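Local coordinates for protein putative acyl-CoA dehydrogenase (Burkholderia xenovorans, PDB 5JSC) that binds flavin-adenine dinucleotide as a member of the acyl-CoA dehydrogenase family and forms an assembly of four chains, at residues C[346-351]-C[371-376]. Numbering follows the deposited sequence.
Sequences AQQVID and LYREIR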
ATOM      1  N   ALA C 346      -6.980   1.618  11.993  1.00  9.01           N
ATOM      2  CA  ALA C 346      -7.560   0.590  12.852  1.00  8.50           C
ATOM      3  C   ALA C 346      -8.084  -0.575  12.032  1.00  7.98           C
ATOM      4  O   ALA C 346      -7.971  -1.733  12.448  1.00  9.13           O
ATOM      5  CB  ALA C 346      -8.679   1.168  13.710  1.00  9.22           C
ATOM      6  N   GLN C 347      -8.645  -0.295  10.853  1.00  8.25           N
ATOM      7  CA  GLN C 347      -9.064  -1.378   9.964  1.00  8.45           C
ATOM      8  C   GLN C 347      -7.897  -2.304   9.672  1.00  8.52           C
ATOM      9  O   GLN C 347      -8.032  -3.531   9.738  1.00  8.86           O
ATOM     10  CB  GLN C 347      -9.625  -0.795   8.663  1.00  8.42           C
ATOM     11  CG  GLN C 347     -10.084  -1.861   7.648  1.00  9.13           C
ATOM     12  CD  GLN C 347     -11.503  -2.337   7.898  1.00 10.09           C
ATOM     13  OE1 GLN C 347     -12.420  -1.530   8.066  1.00 10.26           O
ATOM     14  NE2 GLN C 347     -11.694  -3.662   7.945  1.00 10.50           N
ATOM     15  N   GLN C 348      -6.737  -1.722   9.355  1.00  8.38           N
ATOM     16  CA  GLN C 348      -5.559  -2.521   9.027  1.00  8.17           C
ATOM     17  C   GLN C 348      -5.067  -3.306  10.231  1.00  9.48           C
ATOM     18  O   GLN C 348      -4.665  -4.466  10.094  1.00 10.57           O
ATOM     19  CB  GLN C 348      -4.447  -1.614   8.505  1.00  8.81           C
ATOM     20  CG  GLN C 348      -4.793  -0.936   7.201  1.00 11.24           C
ATOM     21  CD  GLN C 348      -3.775   0.118   6.832  1.00 17.79           C
ATOM     22  OE1 GLN C 348      -3.047   0.626   7.693  1.00 19.00           O
ATOM     23  NE2 GLN C 348      -3.711   0.454   5.549  1.00 22.86           N
ATOM     24  N   VAL C 349      -5.041  -2.671  11.407  1.00  9.02           N
ATOM     25  CA  VAL C 349      -4.580  -3.346  12.619  1.00  9.84           C
ATOM     26  C   VAL C 349      -5.482  -4.527  12.939  1.00  8.59           C
ATOM     27  O   VAL C 349      -5.015  -5.633  13.244  1.00  8.83           O
ATOM     28  CB  VAL C 349      -4.534  -2.349  13.790  1.00  9.20           C
ATOM     29  CG1 VAL C 349      -4.198  -3.071  15.095  1.00 10.10           C
ATOM     30  CG2 VAL C 349      -3.507  -1.263  13.484  1.00 10.90           C
ATOM     31  N   ILE C 350      -6.792  -4.292  12.905  1.00  8.64           N
ATOM     32  CA  ILE C 350      -7.763  -5.334  13.203  1.00  8.00           C
ATOM     33  C   ILE C 350      -7.656  -6.463  12.190  1.00  8.53           C
ATOM     34  O   ILE C 350      -7.674  -7.645  12.551  1.00  9.14           O
ATOM     35  CB  ILE C 350      -9.173  -4.716  13.250  1.00  8.91           C
ATOM     36  CG1 ILE C 350      -9.296  -3.844  14.508  1.00 10.17           C
ATOM     37  CG2 ILE C 350     -10.240  -5.788  13.219  1.00 10.71           C
ATOM     38  CD1 ILE C 350     -10.482  -2.889  14.463  1.00 11.10           C
ATOM     39  N   ASP C 351      -7.508  -6.116  10.910  1.00  8.78           N
ATOM     40  CA  ASP C 351      -7.381  -7.137   9.875  1.00  9.26           C
ATOM     41  C   ASP C 351      -6.161  -8.010  10.109  1.00  8.78           C
ATOM     42  O   ASP C 351      -6.216  -9.237   9.915  1.00  9.47           O
ATOM     43  CB  ASP C 351      -7.305  -6.471   8.506  1.00 10.47           C
ATOM     44  CG  ASP C 351      -7.304  -7.458   7.384  1.00 11.46           C
ATOM     45  OD1 ASP C 351      -8.400  -7.943   7.038  1.00 12.67           O
ATOM     46  OD2 ASP C 351      -6.204  -7.736   6.849  1.00 13.69           O
ATOM     47  N   LEU C 371     -14.257  -7.175  16.286  1.00 10.25           N
ATOM     48  CA  LEU C 371     -13.610  -5.928  15.893  1.00 10.18           C
ATOM     49  C   LEU C 371     -13.632  -5.743  14.380  1.00  9.48           C
ATOM     50  O   LEU C 371     -13.778  -4.617  13.892  1.00  9.94           O
ATOM     51  CB  LEU C 371     -12.179  -5.894  16.422  1.00 10.77           C
ATOM     52  CG  LEU C 371     -12.085  -5.740  17.944  1.00 10.70           C
ATOM     53  CD1 LEU C 371     -10.701  -6.146  18.441  1.00 11.60           C
ATOM     54  CD2 LEU C 371     -12.396  -4.304  18.363  1.00 13.64           C
ATOM     55  N   TYR C 372     -13.485  -6.839  13.629  1.00  9.32           N
ATOM     56  CA  TYR C 372     -13.553  -6.772  12.174  1.00  9.23           C
ATOM     57  C   TYR C 372     -14.901  -6.234  11.709  1.00  9.29           C
ATOM     58  O   TYR C 372     -14.978  -5.482  10.725  1.00 10.35           O
ATOM     59  CB  TYR C 372     -13.283  -8.165  11.599  1.00  9.33           C
ATOM     60  CG  TYR C 372     -13.392  -8.264  10.092  1.00  9.63           C
ATOM     61  CD1 TYR C 372     -12.355  -7.830   9.263  1.00 10.38           C
ATOM     62  CD2 TYR C 372     -14.526  -8.820   9.495  1.00 10.44           C
ATOM     63  CE1 TYR C 372     -12.449  -7.945   7.860  1.00 10.38           C
ATOM     64  CE2 TYR C 372     -14.623  -8.949   8.112  1.00 10.16           C
ATOM     65  CZ  TYR C 372     -13.589  -8.501   7.301  1.00  9.92           C
ATOM     66  OH  TYR C 372     -13.691  -8.617   5.932  1.00 10.71           O
ATOM     67  N   ARG C 373     -15.979  -6.604  12.402  1.00 10.22           N
ATOM     68  CA  ARG C 373     -17.287  -6.032  12.083  1.00 11.60           C
ATOM     69  C   ARG C 373     -17.433  -4.614  12.618  1.00 11.27           C
ATOM     70  O   ARG C 373     -17.977  -3.745  11.930  1.00 12.18           O
ATOM     71  CB  ARG C 373     -18.401  -6.930  12.619  1.00 12.97           C
ATOM     72  CG  ARG C 373     -18.436  -8.273  11.881  1.00 12.91           C
ATOM     73  CD  ARG C 373     -19.653  -9.104  12.232  1.00 15.12           C
ATOM     74  NE  ARG C 373     -19.458  -9.787  13.493  1.00 16.60           N
ATOM     75  CZ  ARG C 373     -20.036  -9.437  14.633  1.00 17.74           C
ATOM     76  NH1 ARG C 373     -20.886  -8.415  14.672  1.00 19.05           N
ATOM     77  NH2 ARG C 373     -19.775 -10.127  15.734  1.00 18.61           N
ATOM     78  N   GLU C 374     -16.938  -4.362  13.830  1.00  9.68           N
ATOM     79  CA  GLU C 374     -17.177  -3.080  14.485  1.00 11.65           C
ATOM     80  C   GLU C 374     -16.501  -1.927  13.751  1.00 10.53           C
ATOM     81  O   GLU C 374     -17.054  -0.822  13.674  1.00 12.05           O
ATOM     82  CB  GLU C 374     -16.674  -3.151  15.925  1.00 15.15           C
ATOM     83  CG  GLU C 374     -17.075  -1.964  16.763  1.00 20.07           C
ATOM     84  CD  GLU C 374     -18.510  -2.073  17.237  1.00 25.73           C
ATOM     85  OE1 GLU C 374     -18.835  -3.061  17.932  1.00 30.34           O
ATOM     86  OE2 GLU C 374     -19.315  -1.184  16.900  1.00 27.82           O
ATOM     87  N   ILE C 375     -15.292  -2.142  13.227  1.00  9.79           N
ATOM     88  CA  ILE C 375     -14.526  -0.998  12.740  1.00  9.32           C
ATOM     89  C   ILE C 375     -15.068  -0.458  11.423  1.00  9.49           C
ATOM     90  O   ILE C 375     -14.873   0.726  11.125  1.00 10.22           O
ATOM     91  CB  ILE C 375     -13.034  -1.370  12.609  1.00 10.34           C
ATOM     92  CG1 ILE C 375     -12.168  -0.122  12.368  1.00 11.11           C
ATOM     93  CG2 ILE C 375     -12.811  -2.425  11.513  1.00 10.41           C
ATOM     94  CD1 ILE C 375     -12.246   0.912  13.494  1.00 13.01           C
ATOM     95  N   ARG C 376     -15.767  -1.281  10.635  1.00 10.75           N
ATOM     96  CA  ARG C 376     -15.981  -0.918   9.235  1.00  9.71           C
ATOM     97  C   ARG C 376     -16.786   0.369   9.102  1.00 10.01           C
ATOM     98  O   ARG C 376     -16.477   1.212   8.247  1.00 10.64           O
ATOM     99  CB  ARG C 376     -16.661  -2.069   8.487  1.00  9.38           C
ATOM    100  CG  ARG C 376     -16.695  -1.881   6.967  1.00  9.80           C
ATOM    101  CD  ARG C 376     -15.294  -1.654   6.425  1.00 10.43           C
ATOM    102  NE  ARG C 376     -15.210  -1.290   5.010  1.00 10.01           N
ATOM    103  CZ  ARG C 376     -15.347  -0.041   4.562  1.00  8.55           C
ATOM    104  NH1 ARG C 376     -15.657   0.935   5.414  1.00  9.84           N
ATOM    105  NH2 ARG C 376     -15.205   0.243   3.267  1.00 10.42           N
TER
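Helix 332-356 and the short helix 367-376 pack almost antiparallel in the C-terminal helical domain of the acyl-CoA dehydrogenase fold. Their segments here run at 170° with axes 9.4 Å apart, burying 396 Å² in all. Leu371 opens the contact: its CB lies 3.7 Å from CG2 of Ile350, while its side chain also packs on Phe272 of helix 250-286, a place for a branched, wholly apolar residue. One step on, the same Ile350 CG2 sits 3.4 Å from the backbone N of Tyr372, so the methyl rests against the helix backbone itself. The Tyr372 ring passes along the flank beside the polar ends of Gln347 and Asp351, and its hydroxyl hydrogen-bonds to the backbone O of Tyr372 in the second subunit; Asp351 forms salt bridges to Arg379 and Arg376 of that subunit. Arg373 points away from helix 332-356, and the carboxylate of Glu374 leads away to a hydrogen bond with His226. Ile375 returns to the interface, where its CB meets Ile350 CD1 at 3.5 Å and its CD1 meets Ala346 CB at 3.6 Å; the small alanine leaves room for the longer isoleucine. Gln347 OE1 lies 3.6 Å from Ile375 CG2 and 3.3 Å from CD of Arg376, but its hydrogen bond goes to Arg379. The long side chain of Arg376 carries its guanidinium beyond the helix pair, to a salt bridge with Asp351 and a hydrogen bond with Gln355, both of the second subunit. Chemistry thus divides by direction: close apolar packing joins the two segments, whereas Tyr372, Asp351 and Arg376 spend their polar groups on the subunit interface.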